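PDB 1LRZ: aminoacyltransferase FemA from Staphylococcus aureus, which adds glycines 2 and 3 of the pentaglycine bridge of staphylococcal peptidoglycan, using glycyl-tRNA(Gly) as donor. Local coordinates for residues V43-N48 with V52-L57; I78-E81 with L85-F88; V325-G330 with A344-M349. One frame throughout, in Å; residues are numbered along the deposited sequence.

Contact 1: residues V43-N48 with V52-L57; sequences VGIKNN and VIAACL
Ile45 sets CG1 beside its backbone N (chi1 -63°), which puts CG2 anti to that N, while Ile53 holds CG1 between its own N and carbonyl carbon (chi1 58°), and these two choices bring the branched ends together. CG2 of Ile45 lies 3.7 Å from CG1 of Ile53 and 3.8 Å from its CD1, the two chains crossing at a slant. CB and CD1 of Ile45 also rest on the methyl of Ala54, so one isoleucine faces two consecutive residues of the opposite strand: a classic beta bulge. The backbone bonds mark the irregularity. Ile45 O accepts from Ile53 N at 2.8 Å in a nearly straight bond, whereas Ile45 N reaches Ala54 O from well above the carbonyl plane. Beyond the bulge Val43 and Cys56 form a hydrogen-bonded pair joined by two bonds: Val43 N to Cys56 O at 3.0 Å, and Cys56 N to Val43 O at 2.8 Å. Between these pairs Gly44 and Ala55 form a non-hydrogen-bonded pair with CA atoms only 3.9 Å apart. On the face shared by Lys46 and Val52, the extended lysine chain runs past CG2 of the valine, its CE 4.2 Å away, and its NZ carries on to a salt bridge with Glu10. Near the turn, Asn47 ND2 brushes Ile53 CG2 but is bonded to Glu51. The hairpin is built into a sheet between two helices: strand 2-5 bonds to Gly44 and Lys46, and strand 67-78 to Ala55; Leu85, Phe88 and Phe89 of helix 83-98 pack on Ile45, and Phe11 and Phe14 of helix 8-16 cover Ala55 on the opposite face.

Contact 2: residues I78-E81 with L85-F88; sequences IDYE and LVHF
Ile78 and Leu85 lie alongside each other, pointing opposite ways. The CD1 methyl of Ile78 touches Leu85 CG at 3.6 Å, and one step back Ile78 CG1 meets Leu85 CD2 at 3.8 Å. Ile78 reaches this far because CG1 stands anti to the backbone N (chi1 -178°) and CD1 continues it in an extended chain toward the helix. Its other branch, CG2, turns to Tyr80 and sits over one face of that ring, near the rim. Val86 crosses Tyr80 at about a right angle: its CG2 approaches the ring obliquely at CD2, 3.8 Å away, and lies equally close to the backbone Asp79 O. The tyrosine hydroxyl is hydrogen-bonded to Pro76 O, which fixes the far end of the ring. Asp79 bends the chain here through an Asx turn, its OD1 accepting from Glu81 N at 3.0 Å. The packing thus closes the tight connection from strand 67-78 into helix 83-98, where Asn82 OD1 accepts from Leu85 N. Around it, helix 130-137 presses Trp130 and Phe131 on Val86, and strand 52-63 lies against the other side chains, Ala54 on Ile78 and Ile53 on Leu85.

Contact 3: residues V325-G330 with A344-M349; sequences VVYYAG and AVQWEM
Strand 325-332, helix 341-355 and strand 360-365 form a beta-alpha-beta unit, and this contact is where its helix lies on its first strand. Two pairs share it, Tyr327 with Gln346 and Val325 with Met349. The amide nitrogen NE2 of Gln346 stands over the centre of the Tyr327 ring, 3.6 Å from CZ and almost equally far from the other ring carbons. Amide and ring planes are 73° apart, so the amide points its nitrogen at the face instead of lying flat on it, an arrangement consistent with an N-H group directed at the pi cloud. The glutamine gets there by folding: its CB does not start toward the strand, but a bend at chi2 (-55°) turns the amide onto the ring. At the other end of the amide, OE1 is hydrogen-bonded to the hydroxyl of Tyr361, which pins the group's rotation and is probably what keeps NE2, not OE1, over the ring. Two residues back along the strand, Val325 faces the helix on the same side. Its CG1 meets the CE methyl of Met349 in a looser apolar touch of 4.4 Å. Phe318 of the adjacent strand 310-320 contacts Tyr327, Val325 and Met349, and so touches both the strand and the helix. Strand 360-365 bonds in parallel to the first strand, at Val325 and Tyr327. Alternate strand residues set against a helix that then leads into the parallel neighbouring strand are typical of a beta-alpha-beta crossover, here within the mixed sheet of a GNAT-like domain, as in other FemABX proteins.

Overall arrangement
Contacts 1 and 2 belong to one core, their centres about 11 Å apart. The hairpin of contact 1 lies directly on the strand-to-helix connection of contact 2: Ala54 CB meets Ile78 CG1 at 3.7 Å. Both strands of the hairpin also share helix 83-98 as their cover, Ile45 CD1 meeting Phe88 CD2 at 3.5 Å and Ile53 CD1 meeting Leu85 CD1 at 3.8 Å. Contact 3 is a separate body of packing in the other mixed sheet, close to the chain's centre in space. Its centre is about 32 Å from the centre of either of the others, with nearest atoms about 15 Å from contact 1 and about 16 Å from contact 2.

Contact 1: residues V43-N48 with V52-L57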
loop_
_atom_site.group_PDB
_atom_site.type_symbol
_atom_site.label_atom_id
_atom_site.label_comp_id
_atom_site.label_asym_id
_atom_site.label_seq_id
_atom_site.Cartn_x
_atom_site.Cartn_y
_atom_site.Cartn_z
ATOM N N VAL A 43 23.970 8.055 3.974
ATOM C CA VAL A 43 24.531 9.395 4.016
ATOM C C VAL A 43 23.490 10.385 4.531
ATOM O O VAL A 43 22.300 10.062 4.614
ATOM C CB VAL A 43 25.035 9.834 2.603
ATOM C CG1 VAL A 43 26.093 8.853 2.101
ATOM C CG2 VAL A 43 23.871 9.904 1.618
ATOM N N GLY A 44 23.942 11.579 4.901
ATOM C CA GLY A 44 23.028 12.585 5.392
ATOM C C GLY A 44 23.752 13.869 5.745
ATOM O O GLY A 44 24.930 14.044 5.426
ATOM N N ILE A 45 23.035 14.771 6.396
ATOM C CA ILE A 45 23.601 16.039 6.825
ATOM C C ILE A 45 23.281 16.197 8.299
ATOM O O ILE A 45 22.188 15.843 8.752
ATOM C CB ILE A 45 22.975 17.242 6.068
ATOM C CG1 ILE A 45 23.285 17.155 4.575
ATOM C CG2 ILE A 45 23.506 18.558 6.643
ATOM C CD1 ILE A 45 22.512 18.145 3.739
ATOM N N LYS A 46 24.250 16.702 9.049
ATOM C CA LYS A 46 24.059 16.957 10.464
ATOM C C LYS A 46 24.317 18.433 10.665
ATOM O O LYS A 46 25.127 19.024 9.947
ATOM C CB LYS A 46 25.043 16.159 11.301
ATOM C CG LYS A 46 24.707 14.687 11.443
ATOM C CD LYS A 46 25.670 14.049 12.417
ATOM C CE LYS A 46 25.288 12.634 12.729
ATOM N NZ LYS A 46 26.053 12.168 13.908
ATOM N N ASN A 47 23.623 19.034 11.624
ATOM C CA ASN A 47 23.822 20.453 11.907
ATOM C C ASN A 47 24.859 20.606 13.026
ATOM O O ASN A 47 25.552 19.646 13.380
ATOM C CB ASN A 47 22.506 21.118 12.327
ATOM C CG ASN A 47 21.941 20.541 13.612
ATOM O OD1 ASN A 47 22.645 19.883 14.377
ATOM N ND2 ASN A 47 20.664 20.798 13.859
ATOM N N ASN A 48 24.947 21.811 13.581
ATOM C CA ASN A 48 25.896 22.115 14.646
ATOM C C ASN A 48 25.672 21.290 15.911
ATOM O O ASN A 48 26.622 20.986 16.631
ATOM C CB ASN A 48 25.827 23.605 15.002
ATOM C CG ASN A 48 26.143 24.502 13.820
ATOM O OD1 ASN A 48 27.180 24.349 13.170
ATOM N ND2 ASN A 48 25.251 25.451 13.537
ATOM N N VAL A 52 20.660 15.114 12.923
ATOM C CA VAL A 52 20.477 14.770 11.512
ATOM C C VAL A 52 19.352 15.635 10.931
ATOM O O VAL A 52 18.256 15.700 11.502
ATOM C CB VAL A 52 20.086 13.288 11.323
ATOM C CG1 VAL A 52 19.752 13.019 9.832
ATOM C CG2 VAL A 52 21.218 12.388 11.783
ATOM N N ILE A 53 19.621 16.303 9.812
ATOM C CA ILE A 53 18.607 17.122 9.161
ATOM C C ILE A 53 18.361 16.694 7.702
ATOM O O ILE A 53 17.666 17.381 6.955
ATOM C CB ILE A 53 18.966 18.635 9.201
ATOM C CG1 ILE A 53 20.316 18.884 8.521
ATOM C CG2 ILE A 53 18.999 19.115 10.653
ATOM C CD1 ILE A 53 20.656 20.364 8.368
ATOM N N ALA A 54 18.934 15.561 7.305
ATOM C CA ALA A 54 18.753 15.017 5.953
ATOM C C ALA A 54 19.397 13.651 5.916
ATOM O O ALA A 54 20.421 13.425 6.563
ATOM C CB ALA A 54 19.397 15.919 4.908
ATOM N N ALA A 55 18.806 12.734 5.161
ATOM C CA ALA A 55 19.352 11.387 5.076
ATOM C C ALA A 55 18.972 10.695 3.775
ATOM O O ALA A 55 17.992 11.057 3.120
ATOM C CB ALA A 55 18.847 10.547 6.259
ATOM N N CYS A 56 19.751 9.687 3.405
ATOM C CA CYS A 56 19.440 8.923 2.219
ATOM C C CYS A 56 20.178 7.615 2.205
ATOM O O CYS A 56 21.386 7.548 2.486
ATOM C CB CYS A 56 19.776 9.693 0.945
ATOM S SG CYS A 56 18.986 8.987 -0.538
ATOM N N LEU A 57 19.428 6.565 1.912
ATOM C CA LEU A 57 20.001 5.248 1.790
ATOM C C LEU A 57 20.321 5.155 0.297
ATOM O O LEU A 57 19.470 5.436 -0.551
ATOM C CB LEU A 57 18.984 4.189 2.211
ATOM C CG LEU A 57 19.379 2.723 2.051
ATOM C CD1 LEU A 57 18.409 1.866 2.859
ATOM C CD2 LEU A 57 19.336 2.319 0.584
#

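Contact 2: residues I78-E81 with L85-F88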
loop_
_atom_site.group_PDB
_atom_site.type_symbol
_atom_site.label_atom_id
_atom_site.label_comp_id
_atom_site.label_asym_id
_atom_site.label_seq_id
_atom_site.Cartn_x
_atom_site.Cartn_y
_atom_site.Cartn_z
ATOM N N ILE A 78 14.437 14.816 3.428
ATOM C CA ILE A 78 14.959 16.119 3.800
ATOM C C ILE A 78 13.807 17.122 3.733
ATOM O O ILE A 78 12.780 16.856 3.096
ATOM C CB ILE A 78 16.085 16.501 2.796
ATOM C CG1 ILE A 78 16.723 17.847 3.144
ATOM C CG2 ILE A 78 15.519 16.552 1.390
ATOM C CD1 ILE A 78 17.928 18.155 2.263
ATOM N N ASP A 79 13.961 18.264 4.396
ATOM C CA ASP A 79 12.921 19.293 4.358
ATOM C C ASP A 79 13.006 19.978 2.996
ATOM O O ASP A 79 13.892 20.813 2.760
ATOM C CB ASP A 79 13.132 20.299 5.501
ATOM C CG ASP A 79 12.287 21.561 5.348
ATOM O OD1 ASP A 79 11.252 21.516 4.647
ATOM O OD2 ASP A 79 12.655 22.595 5.951
ATOM N N TYR A 80 12.088 19.629 2.097
ATOM C CA TYR A 80 12.116 20.207 0.757
ATOM C C TYR A 80 11.637 21.649 0.638
ATOM O O TYR A 80 11.646 22.200 -0.456
ATOM C CB TYR A 80 11.362 19.313 -0.240
ATOM C CG TYR A 80 12.132 18.073 -0.643
ATOM C CD1 TYR A 80 11.925 16.856 0.009
ATOM C CD2 TYR A 80 13.083 18.118 -1.678
ATOM C CE1 TYR A 80 12.642 15.708 -0.362
ATOM C CE2 TYR A 80 13.804 16.980 -2.054
ATOM C CZ TYR A 80 13.578 15.779 -1.396
ATOM O OH TYR A 80 14.275 14.645 -1.763
ATOM N N GLU A 81 11.221 22.263 1.745
ATOM C CA GLU A 81 10.818 23.668 1.713
ATOM C C GLU A 81 12.097 24.520 1.769
ATOM O O GLU A 81 12.124 25.656 1.308
ATOM C CB GLU A 81 9.946 24.017 2.928
ATOM C CG GLU A 81 8.611 23.312 2.952
ATOM C CD GLU A 81 7.846 23.532 1.668
ATOM O OE1 GLU A 81 7.623 24.708 1.322
ATOM O OE2 GLU A 81 7.476 22.536 1.005
ATOM N N LEU A 85 19.113 24.154 1.767
ATOM C CA LEU A 85 19.503 22.864 2.311
ATOM C C LEU A 85 19.415 21.814 1.198
ATOM O O LEU A 85 20.293 20.965 1.062
ATOM C CB LEU A 85 18.593 22.484 3.484
ATOM C CG LEU A 85 18.814 21.109 4.107
ATOM C CD1 LEU A 85 20.234 21.013 4.674
ATOM C CD2 LEU A 85 17.784 20.885 5.208
ATOM N N VAL A 86 18.361 21.876 0.392
ATOM C CA VAL A 86 18.220 20.916 -0.699
ATOM C C VAL A 86 19.405 21.034 -1.668
ATOM O O VAL A 86 19.953 20.030 -2.122
ATOM C CB VAL A 86 16.888 21.130 -1.452
ATOM C CG1 VAL A 86 16.883 20.353 -2.751
ATOM C CG2 VAL A 86 15.719 20.666 -0.571
ATOM N N HIS A 87 19.798 22.267 -1.964
ATOM C CA HIS A 87 20.916 22.533 -2.864
ATOM C C HIS A 87 22.208 21.922 -2.308
ATOM O O HIS A 87 22.920 21.198 -3.008
ATOM C CB HIS A 87 21.097 24.040 -3.028
ATOM C CG HIS A 87 22.154 24.415 -4.014
ATOM N ND1 HIS A 87 21.883 24.645 -5.344
ATOM C CD2 HIS A 87 23.490 24.585 -3.864
ATOM C CE1 HIS A 87 23.005 24.945 -5.973
ATOM N NE2 HIS A 87 23.995 24.916 -5.098
ATOM N N PHE A 88 22.497 22.221 -1.046
ATOM C CA PHE A 88 23.682 21.704 -0.374
ATOM C C PHE A 88 23.723 20.181 -0.418
ATOM O O PHE A 88 24.757 19.582 -0.709
ATOM C CB PHE A 88 23.691 22.149 1.091
ATOM C CG PHE A 88 24.873 21.647 1.876
ATOM C CD1 PHE A 88 26.146 22.173 1.663
ATOM C CD2 PHE A 88 24.717 20.648 2.824
ATOM C CE1 PHE A 88 27.245 21.707 2.390
ATOM C CE2 PHE A 88 25.809 20.178 3.551
ATOM C CZ PHE A 88 27.078 20.712 3.332
#

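Contact 3: residues V325-G330 with A344-M349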
loop_
_atom_site.group_PDB
_atom_site.type_symbol
_atom_site.label_atom_id
_atom_site.label_comp_id
_atom_site.label_asym_id
_atom_site.label_seq_id
_atom_site.Cartn_x
_atom_site.Cartn_y
_atom_site.Cartn_z
ATOM N N VAL A 325 0.713 3.711 5.658
ATOM C CA VAL A 325 0.515 2.285 5.497
ATOM C C VAL A 325 0.444 2.174 3.966
ATOM O O VAL A 325 -0.240 2.975 3.314
ATOM C CB VAL A 325 -0.815 1.814 6.120
ATOM C CG1 VAL A 325 -1.164 0.417 5.611
ATOM C CG2 VAL A 325 -0.679 1.784 7.642
ATOM N N VAL A 326 1.169 1.217 3.393
ATOM C CA VAL A 326 1.179 1.050 1.950
ATOM C C VAL A 326 0.626 -0.294 1.518
ATOM O O VAL A 326 1.079 -1.335 1.996
ATOM C CB VAL A 326 2.617 1.155 1.373
ATOM C CG1 VAL A 326 2.600 0.848 -0.134
ATOM C CG2 VAL A 326 3.191 2.551 1.612
ATOM N N TYR A 327 -0.363 -0.262 0.632
ATOM C CA TYR A 327 -0.930 -1.482 0.059
ATOM C C TYR A 327 -0.013 -1.739 -1.154
ATOM O O TYR A 327 -0.221 -1.187 -2.237
ATOM C CB TYR A 327 -2.361 -1.231 -0.407
ATOM C CG TYR A 327 -2.941 -2.340 -1.250
ATOM C CD1 TYR A 327 -2.827 -3.675 -0.860
ATOM C CD2 TYR A 327 -3.641 -2.052 -2.423
ATOM C CE1 TYR A 327 -3.395 -4.698 -1.614
ATOM C CE2 TYR A 327 -4.218 -3.071 -3.186
ATOM C CZ TYR A 327 -4.089 -4.388 -2.778
ATOM O OH TYR A 327 -4.648 -5.396 -3.534
ATOM N N TYR A 328 1.012 -2.561 -0.954
ATOM C CA TYR A 328 1.983 -2.828 -2.003
ATOM C C TYR A 328 1.533 -3.784 -3.103
ATOM O O TYR A 328 1.693 -3.496 -4.289
ATOM C CB TYR A 328 3.280 -3.347 -1.387
ATOM C CG TYR A 328 4.381 -3.511 -2.404
ATOM C CD1 TYR A 328 4.988 -2.397 -2.986
ATOM C CD2 TYR A 328 4.772 -4.778 -2.837
ATOM C CE1 TYR A 328 5.959 -2.537 -3.986
ATOM C CE2 TYR A 328 5.743 -4.935 -3.837
ATOM C CZ TYR A 328 6.329 -3.808 -4.405
ATOM O OH TYR A 328 7.270 -3.962 -5.400
ATOM N N ALA A 329 0.956 -4.909 -2.709
ATOM C CA ALA A 329 0.513 -5.910 -3.663
ATOM C C ALA A 329 -0.602 -6.723 -3.041
ATOM O O ALA A 329 -0.687 -6.853 -1.815
ATOM C CB ALA A 329 1.680 -6.822 -4.031
ATOM N N GLY A 330 -1.461 -7.269 -3.889
ATOM C CA GLY A 330 -2.554 -8.069 -3.386
ATOM C C GLY A 330 -3.308 -8.772 -4.491
ATOM O O GLY A 330 -3.088 -8.506 -5.675
ATOM N N ALA A 344 -12.555 -6.651 2.951
ATOM C CA ALA A 344 -12.183 -7.033 4.320
ATOM C C ALA A 344 -10.709 -6.717 4.540
ATOM O O ALA A 344 -10.333 -6.142 5.567
ATOM C CB ALA A 344 -12.444 -8.537 4.545
ATOM N N VAL A 345 -9.871 -7.088 3.573
ATOM C CA VAL A 345 -8.439 -6.815 3.666
ATOM C C VAL A 345 -8.174 -5.305 3.776
ATOM O O VAL A 345 -7.438 -4.862 4.657
ATOM C CB VAL A 345 -7.678 -7.371 2.435
ATOM C CG1 VAL A 345 -6.218 -6.877 2.449
ATOM C CG2 VAL A 345 -7.693 -8.905 2.466
ATOM N N GLN A 346 -8.774 -4.516 2.888
ATOM C CA GLN A 346 -8.570 -3.072 2.922
ATOM C C GLN A 346 -9.087 -2.476 4.236
ATOM O O GLN A 346 -8.421 -1.633 4.847
ATOM C CB GLN A 346 -9.278 -2.384 1.744
ATOM C CG GLN A 346 -8.713 -2.714 0.337
ATOM C CD GLN A 346 -7.223 -2.438 0.231
ATOM O OE1 GLN A 346 -6.732 -1.394 0.676
ATOM N NE2 GLN A 346 -6.497 -3.364 -0.376
ATOM N N TRP A 347 -10.263 -2.913 4.682
ATOM C CA TRP A 347 -10.817 -2.354 5.910
ATOM C C TRP A 347 -9.935 -2.632 7.123
ATOM O O TRP A 347 -9.799 -1.784 8.011
ATOM C CB TRP A 347 -12.227 -2.885 6.160
ATOM C CG TRP A 347 -12.954 -2.148 7.249
ATOM C CD1 TRP A 347 -13.537 -2.694 8.360
ATOM C CD2 TRP A 347 -13.206 -0.734 7.319
ATOM N NE1 TRP A 347 -14.128 -1.711 9.115
ATOM C CE2 TRP A 347 -13.936 -0.502 8.507
ATOM C CE3 TRP A 347 -12.868 0.354 6.506
ATOM C CZ2 TRP A 347 -14.360 0.780 8.887
ATOM C CZ3 TRP A 347 -13.286 1.628 6.884
ATOM C CH2 TRP A 347 -14.018 1.829 8.072
ATOM N N GLU A 348 -9.335 -3.819 7.164
ATOM C CA GLU A 348 -8.465 -4.173 8.284
ATOM C C GLU A 348 -7.273 -3.218 8.369
ATOM O O GLU A 348 -6.939 -2.729 9.444
ATOM C CB GLU A 348 -7.950 -5.615 8.132
ATOM C CG GLU A 348 -6.881 -6.050 9.160
ATOM C CD GLU A 348 -7.458 -6.367 10.537
ATOM O OE1 GLU A 348 -8.503 -7.054 10.605
ATOM O OE2 GLU A 348 -6.862 -5.947 11.558
ATOM N N MET A 349 -6.644 -2.944 7.235
ATOM C CA MET A 349 -5.465 -2.091 7.242
ATOM C C MET A 349 -5.756 -0.596 7.362
ATOM O O MET A 349 -4.951 0.151 7.914
ATOM C CB MET A 349 -4.595 -2.425 6.032
ATOM C CG MET A 349 -4.097 -3.900 6.064
ATOM S SD MET A 349 -3.302 -4.431 7.646
ATOM C CE MET A 349 -2.096 -3.255 7.762
#